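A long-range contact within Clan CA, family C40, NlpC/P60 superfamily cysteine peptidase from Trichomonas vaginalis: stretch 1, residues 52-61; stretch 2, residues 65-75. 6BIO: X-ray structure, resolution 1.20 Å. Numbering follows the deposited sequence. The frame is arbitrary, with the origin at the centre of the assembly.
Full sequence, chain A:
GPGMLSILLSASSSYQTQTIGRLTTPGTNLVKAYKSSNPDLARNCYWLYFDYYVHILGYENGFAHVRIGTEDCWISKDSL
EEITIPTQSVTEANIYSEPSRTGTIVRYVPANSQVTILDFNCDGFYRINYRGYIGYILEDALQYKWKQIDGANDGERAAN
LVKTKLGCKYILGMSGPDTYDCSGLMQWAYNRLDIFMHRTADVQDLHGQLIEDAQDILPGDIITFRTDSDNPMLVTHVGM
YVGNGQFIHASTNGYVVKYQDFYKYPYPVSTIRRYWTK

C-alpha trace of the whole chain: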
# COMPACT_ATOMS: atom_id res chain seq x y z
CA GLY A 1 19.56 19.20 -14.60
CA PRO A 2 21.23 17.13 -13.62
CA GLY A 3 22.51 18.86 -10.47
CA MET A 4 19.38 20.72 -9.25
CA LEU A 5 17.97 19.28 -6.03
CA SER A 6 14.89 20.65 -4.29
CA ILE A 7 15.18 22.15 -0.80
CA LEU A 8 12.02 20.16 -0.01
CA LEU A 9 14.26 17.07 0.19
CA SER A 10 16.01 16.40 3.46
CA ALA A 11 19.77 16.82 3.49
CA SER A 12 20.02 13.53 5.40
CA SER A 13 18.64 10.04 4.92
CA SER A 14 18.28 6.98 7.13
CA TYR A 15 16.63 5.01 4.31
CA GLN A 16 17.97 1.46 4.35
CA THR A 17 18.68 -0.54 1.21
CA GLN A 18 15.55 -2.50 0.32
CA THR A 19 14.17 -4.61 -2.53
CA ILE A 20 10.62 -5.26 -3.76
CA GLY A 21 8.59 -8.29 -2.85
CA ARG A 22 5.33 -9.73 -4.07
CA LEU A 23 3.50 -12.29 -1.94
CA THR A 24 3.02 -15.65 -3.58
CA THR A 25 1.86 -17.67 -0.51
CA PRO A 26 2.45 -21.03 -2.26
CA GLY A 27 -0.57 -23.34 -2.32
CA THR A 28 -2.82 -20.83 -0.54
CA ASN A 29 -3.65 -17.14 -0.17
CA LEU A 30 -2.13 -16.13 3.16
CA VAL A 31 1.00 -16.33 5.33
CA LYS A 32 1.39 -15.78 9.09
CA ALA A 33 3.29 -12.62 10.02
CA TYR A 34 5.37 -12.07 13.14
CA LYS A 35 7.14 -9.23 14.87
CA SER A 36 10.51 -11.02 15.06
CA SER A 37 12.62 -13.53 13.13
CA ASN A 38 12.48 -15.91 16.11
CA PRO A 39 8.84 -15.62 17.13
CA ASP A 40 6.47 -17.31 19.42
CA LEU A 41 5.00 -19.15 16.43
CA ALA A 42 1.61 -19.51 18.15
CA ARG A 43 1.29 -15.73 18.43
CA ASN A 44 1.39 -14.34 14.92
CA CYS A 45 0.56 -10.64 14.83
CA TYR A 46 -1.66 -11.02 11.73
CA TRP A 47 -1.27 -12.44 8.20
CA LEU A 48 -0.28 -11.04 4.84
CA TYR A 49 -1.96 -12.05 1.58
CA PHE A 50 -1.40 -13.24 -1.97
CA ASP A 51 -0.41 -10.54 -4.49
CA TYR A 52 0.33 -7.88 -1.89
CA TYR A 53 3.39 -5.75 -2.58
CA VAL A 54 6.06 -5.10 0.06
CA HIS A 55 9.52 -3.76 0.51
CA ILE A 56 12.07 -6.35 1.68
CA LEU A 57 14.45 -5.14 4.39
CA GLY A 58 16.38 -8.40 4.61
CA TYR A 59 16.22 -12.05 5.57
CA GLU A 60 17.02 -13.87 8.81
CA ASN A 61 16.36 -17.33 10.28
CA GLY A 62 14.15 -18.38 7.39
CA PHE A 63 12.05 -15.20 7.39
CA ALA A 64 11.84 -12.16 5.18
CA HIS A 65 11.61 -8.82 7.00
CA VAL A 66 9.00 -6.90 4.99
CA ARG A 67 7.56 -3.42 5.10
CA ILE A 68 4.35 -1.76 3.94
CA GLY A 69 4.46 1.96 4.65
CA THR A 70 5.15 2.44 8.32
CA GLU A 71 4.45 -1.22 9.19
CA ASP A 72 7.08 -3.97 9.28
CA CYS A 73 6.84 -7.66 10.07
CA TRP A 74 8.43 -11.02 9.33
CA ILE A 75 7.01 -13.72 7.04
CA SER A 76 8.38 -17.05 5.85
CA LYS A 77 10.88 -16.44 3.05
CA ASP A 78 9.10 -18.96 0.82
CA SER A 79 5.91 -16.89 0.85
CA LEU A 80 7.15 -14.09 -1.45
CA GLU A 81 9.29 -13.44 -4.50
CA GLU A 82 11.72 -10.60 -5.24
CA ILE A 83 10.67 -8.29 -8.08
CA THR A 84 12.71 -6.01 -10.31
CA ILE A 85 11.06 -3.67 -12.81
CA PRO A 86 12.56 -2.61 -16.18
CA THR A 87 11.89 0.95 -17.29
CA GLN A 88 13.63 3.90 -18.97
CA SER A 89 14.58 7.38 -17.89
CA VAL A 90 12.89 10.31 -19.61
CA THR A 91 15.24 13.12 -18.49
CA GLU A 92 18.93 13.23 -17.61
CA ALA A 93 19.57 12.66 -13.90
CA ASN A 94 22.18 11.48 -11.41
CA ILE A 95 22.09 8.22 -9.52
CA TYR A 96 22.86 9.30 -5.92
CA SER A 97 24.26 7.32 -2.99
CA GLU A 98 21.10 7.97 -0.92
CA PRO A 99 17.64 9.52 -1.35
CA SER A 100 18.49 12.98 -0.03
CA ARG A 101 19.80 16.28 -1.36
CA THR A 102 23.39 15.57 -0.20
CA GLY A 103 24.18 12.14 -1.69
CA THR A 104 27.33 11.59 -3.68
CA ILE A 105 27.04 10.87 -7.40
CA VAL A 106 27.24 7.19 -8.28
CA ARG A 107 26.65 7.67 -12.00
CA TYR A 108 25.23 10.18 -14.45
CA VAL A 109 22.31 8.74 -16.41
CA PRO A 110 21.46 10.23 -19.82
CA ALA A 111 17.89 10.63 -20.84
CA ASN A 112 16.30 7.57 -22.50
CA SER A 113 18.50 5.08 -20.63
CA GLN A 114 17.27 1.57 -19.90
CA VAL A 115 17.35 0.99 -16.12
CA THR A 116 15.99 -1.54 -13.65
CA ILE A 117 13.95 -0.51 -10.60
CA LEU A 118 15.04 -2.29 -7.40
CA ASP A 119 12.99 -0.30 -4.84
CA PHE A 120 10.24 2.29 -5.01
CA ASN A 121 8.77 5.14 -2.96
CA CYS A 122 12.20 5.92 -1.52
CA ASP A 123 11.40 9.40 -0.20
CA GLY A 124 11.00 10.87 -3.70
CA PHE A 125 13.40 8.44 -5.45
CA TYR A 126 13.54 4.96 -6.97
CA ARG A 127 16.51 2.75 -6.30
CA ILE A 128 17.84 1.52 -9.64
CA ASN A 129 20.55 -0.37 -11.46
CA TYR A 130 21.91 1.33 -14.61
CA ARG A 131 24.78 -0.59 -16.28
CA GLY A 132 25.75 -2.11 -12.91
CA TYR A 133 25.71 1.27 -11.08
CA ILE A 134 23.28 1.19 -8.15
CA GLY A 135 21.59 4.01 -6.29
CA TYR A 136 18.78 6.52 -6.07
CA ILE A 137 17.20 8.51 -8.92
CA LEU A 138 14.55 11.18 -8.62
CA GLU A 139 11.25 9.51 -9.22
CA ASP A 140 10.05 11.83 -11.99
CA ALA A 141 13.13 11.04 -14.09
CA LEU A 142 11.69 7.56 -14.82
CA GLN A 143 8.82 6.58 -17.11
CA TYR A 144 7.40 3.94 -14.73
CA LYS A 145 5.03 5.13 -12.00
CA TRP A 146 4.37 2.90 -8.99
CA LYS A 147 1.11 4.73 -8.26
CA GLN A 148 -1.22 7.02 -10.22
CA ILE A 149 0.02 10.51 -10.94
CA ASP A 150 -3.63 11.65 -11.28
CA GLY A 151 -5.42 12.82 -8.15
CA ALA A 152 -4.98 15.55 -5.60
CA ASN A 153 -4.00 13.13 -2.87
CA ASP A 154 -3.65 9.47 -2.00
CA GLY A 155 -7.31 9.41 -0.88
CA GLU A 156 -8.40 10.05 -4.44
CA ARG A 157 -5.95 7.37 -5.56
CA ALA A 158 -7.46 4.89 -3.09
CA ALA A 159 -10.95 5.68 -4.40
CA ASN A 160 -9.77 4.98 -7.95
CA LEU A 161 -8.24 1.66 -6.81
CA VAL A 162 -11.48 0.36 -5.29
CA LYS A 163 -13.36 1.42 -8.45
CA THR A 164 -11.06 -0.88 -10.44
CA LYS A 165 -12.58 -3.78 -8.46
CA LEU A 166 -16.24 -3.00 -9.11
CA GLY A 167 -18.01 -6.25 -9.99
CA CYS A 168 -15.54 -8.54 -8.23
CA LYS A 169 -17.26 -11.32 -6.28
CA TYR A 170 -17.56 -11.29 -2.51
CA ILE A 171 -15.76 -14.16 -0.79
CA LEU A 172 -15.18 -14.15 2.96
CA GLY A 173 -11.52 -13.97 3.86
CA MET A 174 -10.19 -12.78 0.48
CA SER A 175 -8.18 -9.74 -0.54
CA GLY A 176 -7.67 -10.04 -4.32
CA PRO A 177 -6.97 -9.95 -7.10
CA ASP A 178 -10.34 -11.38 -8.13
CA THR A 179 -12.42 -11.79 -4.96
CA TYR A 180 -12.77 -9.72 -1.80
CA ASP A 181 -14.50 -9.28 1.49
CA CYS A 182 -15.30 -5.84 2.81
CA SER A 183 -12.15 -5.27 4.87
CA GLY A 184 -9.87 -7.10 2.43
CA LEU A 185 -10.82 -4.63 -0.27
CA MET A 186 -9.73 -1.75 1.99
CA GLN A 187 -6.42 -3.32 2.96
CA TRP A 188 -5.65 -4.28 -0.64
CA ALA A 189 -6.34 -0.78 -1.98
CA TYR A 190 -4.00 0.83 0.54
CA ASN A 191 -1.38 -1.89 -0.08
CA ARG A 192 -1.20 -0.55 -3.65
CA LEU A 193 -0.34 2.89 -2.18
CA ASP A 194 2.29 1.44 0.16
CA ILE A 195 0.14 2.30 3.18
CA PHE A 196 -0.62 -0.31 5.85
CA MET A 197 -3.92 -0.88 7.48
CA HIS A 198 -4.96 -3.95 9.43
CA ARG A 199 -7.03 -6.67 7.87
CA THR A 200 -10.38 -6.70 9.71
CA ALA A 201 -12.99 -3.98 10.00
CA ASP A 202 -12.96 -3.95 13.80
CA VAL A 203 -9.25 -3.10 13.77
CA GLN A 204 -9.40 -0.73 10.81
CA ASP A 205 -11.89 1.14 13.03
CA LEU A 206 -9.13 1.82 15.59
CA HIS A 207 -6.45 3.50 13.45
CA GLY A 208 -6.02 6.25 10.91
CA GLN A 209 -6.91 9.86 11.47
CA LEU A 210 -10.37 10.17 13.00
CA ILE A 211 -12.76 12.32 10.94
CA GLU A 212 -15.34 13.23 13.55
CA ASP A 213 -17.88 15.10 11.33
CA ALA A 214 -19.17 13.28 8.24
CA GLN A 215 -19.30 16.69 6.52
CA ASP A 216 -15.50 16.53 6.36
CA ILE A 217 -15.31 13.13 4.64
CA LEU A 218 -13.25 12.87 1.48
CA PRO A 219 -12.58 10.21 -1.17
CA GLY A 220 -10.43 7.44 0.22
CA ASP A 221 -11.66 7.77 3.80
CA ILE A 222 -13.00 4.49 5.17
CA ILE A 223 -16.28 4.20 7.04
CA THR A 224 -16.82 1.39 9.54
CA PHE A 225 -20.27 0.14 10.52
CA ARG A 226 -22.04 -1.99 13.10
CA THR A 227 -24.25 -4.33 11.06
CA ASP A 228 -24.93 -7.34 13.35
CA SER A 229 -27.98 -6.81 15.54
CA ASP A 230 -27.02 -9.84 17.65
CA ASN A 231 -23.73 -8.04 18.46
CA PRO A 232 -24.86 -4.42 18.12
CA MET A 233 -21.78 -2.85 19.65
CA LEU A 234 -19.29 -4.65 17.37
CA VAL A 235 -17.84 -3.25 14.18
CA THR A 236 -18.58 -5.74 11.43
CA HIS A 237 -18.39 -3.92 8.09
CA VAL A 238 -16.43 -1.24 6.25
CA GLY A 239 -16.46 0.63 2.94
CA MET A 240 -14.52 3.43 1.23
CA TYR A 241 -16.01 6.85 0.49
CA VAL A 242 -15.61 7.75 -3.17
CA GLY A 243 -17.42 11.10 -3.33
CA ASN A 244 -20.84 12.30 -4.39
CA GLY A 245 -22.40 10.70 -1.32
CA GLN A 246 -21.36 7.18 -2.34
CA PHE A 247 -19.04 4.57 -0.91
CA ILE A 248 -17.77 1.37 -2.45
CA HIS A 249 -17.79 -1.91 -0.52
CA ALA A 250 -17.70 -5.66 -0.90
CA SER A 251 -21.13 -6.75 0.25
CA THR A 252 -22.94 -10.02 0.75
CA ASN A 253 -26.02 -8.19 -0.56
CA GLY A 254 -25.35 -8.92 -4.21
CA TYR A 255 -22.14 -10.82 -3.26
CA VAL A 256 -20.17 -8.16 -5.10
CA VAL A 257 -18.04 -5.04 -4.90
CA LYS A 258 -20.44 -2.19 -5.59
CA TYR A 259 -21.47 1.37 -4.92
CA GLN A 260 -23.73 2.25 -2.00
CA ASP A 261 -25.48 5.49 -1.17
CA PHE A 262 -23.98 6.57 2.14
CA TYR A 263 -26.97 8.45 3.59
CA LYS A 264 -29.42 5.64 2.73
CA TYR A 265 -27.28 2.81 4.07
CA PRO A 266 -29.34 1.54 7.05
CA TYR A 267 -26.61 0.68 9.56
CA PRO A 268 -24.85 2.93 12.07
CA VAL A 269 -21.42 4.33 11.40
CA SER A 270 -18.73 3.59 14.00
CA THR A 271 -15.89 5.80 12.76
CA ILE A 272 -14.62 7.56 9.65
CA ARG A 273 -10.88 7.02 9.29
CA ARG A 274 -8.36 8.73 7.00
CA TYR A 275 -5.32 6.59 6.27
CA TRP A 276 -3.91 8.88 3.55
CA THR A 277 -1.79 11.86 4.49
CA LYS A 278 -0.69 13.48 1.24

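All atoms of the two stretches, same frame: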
# COMPACT_ATOMS: atom_id res chain seq x y z
N TYR A 52 -0.08 -9.12 -2.52
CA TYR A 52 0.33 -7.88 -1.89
C TYR A 52 1.76 -7.56 -2.27
O TYR A 52 2.59 -8.44 -2.48
CB TYR A 52 0.22 -7.99 -0.36
CG TYR A 52 -1.18 -7.81 0.24
CD1 TYR A 52 -2.33 -7.86 -0.55
CD2 TYR A 52 -1.34 -7.56 1.61
CE1 TYR A 52 -3.58 -7.70 0.01
CE2 TYR A 52 -2.59 -7.40 2.15
CZ TYR A 52 -3.71 -7.46 1.36
OH TYR A 52 -4.95 -7.29 1.91
N TYR A 53 2.05 -6.26 -2.33
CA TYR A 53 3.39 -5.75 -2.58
C TYR A 53 4.02 -5.25 -1.27
O TYR A 53 3.35 -4.63 -0.43
CB TYR A 53 3.34 -4.62 -3.61
CG TYR A 53 2.71 -4.96 -4.95
CD1 TYR A 53 2.60 -6.24 -5.40
CD2 TYR A 53 2.22 -3.95 -5.73
CE1 TYR A 53 2.01 -6.52 -6.63
CE2 TYR A 53 1.67 -4.19 -6.98
CZ TYR A 53 1.56 -5.48 -7.41
OH TYR A 53 0.99 -5.73 -8.65
N VAL A 54 5.32 -5.50 -1.12
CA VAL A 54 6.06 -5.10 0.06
C VAL A 54 7.43 -4.58 -0.38
O VAL A 54 7.90 -4.86 -1.48
CB VAL A 54 6.24 -6.25 1.08
CG1 VAL A 54 4.90 -6.77 1.50
CG2 VAL A 54 7.12 -7.34 0.51
N HIS A 55 8.10 -3.90 0.57
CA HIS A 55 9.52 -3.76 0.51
C HIS A 55 10.15 -4.85 1.37
O HIS A 55 9.60 -5.26 2.39
CB HIS A 55 10.00 -2.43 1.10
CG HIS A 55 9.30 -1.21 0.57
ND1 HIS A 55 9.80 -0.39 -0.42
CD2 HIS A 55 8.12 -0.67 0.94
CE1 HIS A 55 8.93 0.58 -0.66
NE2 HIS A 55 7.92 0.45 0.18
N ILE A 56 11.31 -5.33 0.95
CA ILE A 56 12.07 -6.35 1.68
C ILE A 56 13.28 -5.68 2.30
O ILE A 56 14.13 -5.17 1.57
CB ILE A 56 12.46 -7.54 0.78
CG1 ILE A 56 11.23 -8.16 0.13
CG2 ILE A 56 13.28 -8.52 1.57
CD1 ILE A 56 11.59 -9.10 -0.98
N LEU A 57 13.35 -5.70 3.62
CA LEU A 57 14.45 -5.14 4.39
C LEU A 57 15.60 -6.11 4.56
O LEU A 57 16.74 -5.68 4.76
CB LEU A 57 13.95 -4.71 5.78
CG LEU A 57 13.06 -3.48 5.83
CD1 LEU A 57 12.15 -3.50 7.07
CD2 LEU A 57 13.94 -2.26 5.85
N GLY A 58 15.34 -7.40 4.45
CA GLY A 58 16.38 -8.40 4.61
C GLY A 58 15.77 -9.74 4.95
O GLY A 58 14.55 -9.88 4.97
N TYR A 59 16.63 -10.70 5.22
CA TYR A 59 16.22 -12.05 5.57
C TYR A 59 17.00 -12.50 6.80
O TYR A 59 18.18 -12.17 6.96
CB TYR A 59 16.54 -13.04 4.44
CG TYR A 59 15.84 -12.73 3.14
CD1 TYR A 59 16.38 -11.86 2.21
CD2 TYR A 59 14.61 -13.31 2.85
CE1 TYR A 59 15.73 -11.60 1.00
CE2 TYR A 59 13.97 -13.05 1.69
CZ TYR A 59 14.50 -12.18 0.77
OH TYR A 59 13.84 -11.96 -0.42
N GLU A 60 16.36 -13.31 7.64
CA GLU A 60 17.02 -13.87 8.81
C GLU A 60 16.24 -15.09 9.28
O GLU A 60 15.01 -15.05 9.35
CB GLU A 60 17.06 -12.84 9.96
CG GLU A 60 17.89 -13.16 11.14
CD GLU A 60 18.02 -11.93 12.06
OE1 GLU A 60 17.03 -11.55 12.74
OE2 GLU A 60 19.11 -11.31 12.09
N ASN A 61 16.96 -16.16 9.62
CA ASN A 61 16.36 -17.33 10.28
C ASN A 61 15.16 -17.88 9.53
O ASN A 61 14.20 -18.36 10.13
CB ASN A 61 15.96 -16.99 11.71
CG ASN A 61 17.10 -16.54 12.51
OD1 ASN A 61 18.20 -17.06 12.39
ND2 ASN A 61 16.86 -15.53 13.36
N HIS A 65 12.04 -10.01 6.30
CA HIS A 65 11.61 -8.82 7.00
C HIS A 65 11.02 -7.89 5.95
O HIS A 65 11.74 -7.45 5.05
CB HIS A 65 12.80 -8.17 7.67
CG HIS A 65 12.42 -7.12 8.65
ND1 HIS A 65 13.37 -6.33 9.27
CD2 HIS A 65 11.22 -6.74 9.15
CE1 HIS A 65 12.75 -5.50 10.11
NE2 HIS A 65 11.45 -5.74 10.06
N VAL A 66 9.71 -7.63 6.02
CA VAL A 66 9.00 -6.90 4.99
C VAL A 66 8.37 -5.64 5.58
O VAL A 66 8.12 -5.55 6.78
CB VAL A 66 7.96 -7.77 4.23
CG1 VAL A 66 8.65 -9.02 3.63
CG2 VAL A 66 6.82 -8.21 5.15
N ARG A 67 8.07 -4.71 4.70
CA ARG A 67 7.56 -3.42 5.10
C ARG A 67 6.50 -2.95 4.13
O ARG A 67 6.67 -3.05 2.91
CB ARG A 67 8.68 -2.40 5.15
CG ARG A 67 8.25 -0.97 5.56
CD ARG A 67 9.45 -0.05 5.56
NE ARG A 67 9.96 0.27 4.25
CZ ARG A 67 9.47 1.26 3.49
NH1 ARG A 67 8.37 1.90 3.82
NH2 ARG A 67 10.10 1.59 2.38
N ILE A 68 5.40 -2.44 4.70
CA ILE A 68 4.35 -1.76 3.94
C ILE A 68 4.16 -0.41 4.63
O ILE A 68 3.71 -0.36 5.76
CB ILE A 68 3.05 -2.57 3.91
CG1 ILE A 68 3.28 -3.93 3.26
CG2 ILE A 68 1.92 -1.80 3.20
CD1 ILE A 68 2.23 -4.94 3.73
N GLY A 69 4.57 0.66 3.99
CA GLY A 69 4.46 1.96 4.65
C GLY A 69 5.24 1.99 5.94
O GLY A 69 6.43 1.71 5.99
N THR A 70 4.54 2.35 7.01
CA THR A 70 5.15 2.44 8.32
C THR A 70 5.17 1.12 9.06
O THR A 70 5.68 1.06 10.17
CB THR A 70 4.42 3.48 9.20
OG1 THR A 70 3.06 3.08 9.33
CG2 THR A 70 4.42 4.86 8.59
N GLU A 71 4.59 0.06 8.51
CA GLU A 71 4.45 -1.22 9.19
C GLU A 71 5.52 -2.19 8.70
O GLU A 71 5.74 -2.32 7.50
CB GLU A 71 3.06 -1.80 8.90
CG GLU A 71 2.70 -3.06 9.66
CD GLU A 71 2.40 -2.86 11.14
OE1 GLU A 71 2.18 -1.69 11.55
OE2 GLU A 71 2.41 -3.88 11.88
N ASP A 72 6.15 -2.89 9.62
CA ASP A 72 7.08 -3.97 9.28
C ASP A 72 6.74 -5.23 10.06
O ASP A 72 6.21 -5.19 11.18
CB ASP A 72 8.56 -3.56 9.47
CG ASP A 72 8.94 -3.44 10.91
OD1 ASP A 72 8.49 -2.46 11.57
OD2 ASP A 72 9.65 -4.32 11.42
N CYS A 73 7.09 -6.37 9.47
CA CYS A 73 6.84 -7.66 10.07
C CYS A 73 7.72 -8.69 9.37
O CYS A 73 8.47 -8.38 8.43
CB CYS A 73 5.35 -8.03 9.97
SG CYS A 73 4.74 -8.24 8.32
N TRP A 74 7.61 -9.93 9.82
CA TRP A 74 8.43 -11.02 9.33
C TRP A 74 7.51 -12.14 8.86
O TRP A 74 6.59 -12.53 9.58
CB TRP A 74 9.32 -11.55 10.44
CG TRP A 74 10.33 -10.58 10.95
CD1 TRP A 74 10.14 -9.58 11.86
CD2 TRP A 74 11.72 -10.51 10.58
NE1 TRP A 74 11.31 -8.90 12.08
CE2 TRP A 74 12.30 -9.48 11.34
CE3 TRP A 74 12.52 -11.24 9.71
CZ2 TRP A 74 13.65 -9.16 11.24
CZ3 TRP A 74 13.88 -10.92 9.60
CH2 TRP A 74 14.42 -9.88 10.35
N ILE A 75 7.77 -12.65 7.66
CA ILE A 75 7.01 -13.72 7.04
C ILE A 75 7.96 -14.77 6.47
O ILE A 75 9.08 -14.47 6.09
CB ILE A 75 6.05 -13.22 5.90
CG1 ILE A 75 6.83 -12.49 4.78
CG2 ILE A 75 4.96 -12.36 6.51
CD1 ILE A 75 5.93 -12.08 3.65

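Four backbone hydrogen bonds join strand 53-60 to strand 65-68. His55 and Arg67 form a reciprocal pair: His55 N donates to Arg67 O at 2.9 Å with an angle of 168° at the hydrogen, and Arg67 N donates to His55 O at 2.8 Å with a more bent 141°. Farther along, Leu57 N reaches His65 O and His65 N reaches Gly58 O, both at 2.8 Å. Because His65 bonds to two successive residues, the register shifts by one between Ile56 and Gly58, which marks a beta bulge. The strand directions differ by 137°, so the antiparallel pairing is strongly twisted. Gly58, at phi/psi 159/-175°, adopts a backbone in which a CB would jam against the preceding carbonyl oxygen; its own N finds no partner.

The side chains of His55, Arg67 and His65 share one face of the sheet. There the guanidinium of Arg67 lies flat on the His55 ring, with centres 3.7 Å apart and planes at 12°. The approach of His55 NE2 to Arg67 NH2, 3.3 Å, is therefore a stacking distance; its angle is too poor for a hydrogen bond. Within its own stretch, Arg67 NH1 donates to Gly69 O at 2.9 Å, tying the guanidinium to the type II' turn from Ile68 to Glu71. His65 is likewise anchored, its NE2 donating to Asp72 OD2 at 2.7 Å and 174°. Leu57 CD1 sits over the His65 ring, 3.7 Å from its centroid and 8° off the normal, a CH-pi contact.

Apolar packing completes the contact. Val54 CG1 meets Ile68 CG1 at 3.7 Å and Val54 CG2 meets Val66 CB at 3.8 Å, while Ile56 and Val66 project from the face opposite His55 and Arg67. At the far end, Trp74 CZ3 lies 3.7 Å from Glu60 CB, contacting the aliphatic part of that side chain.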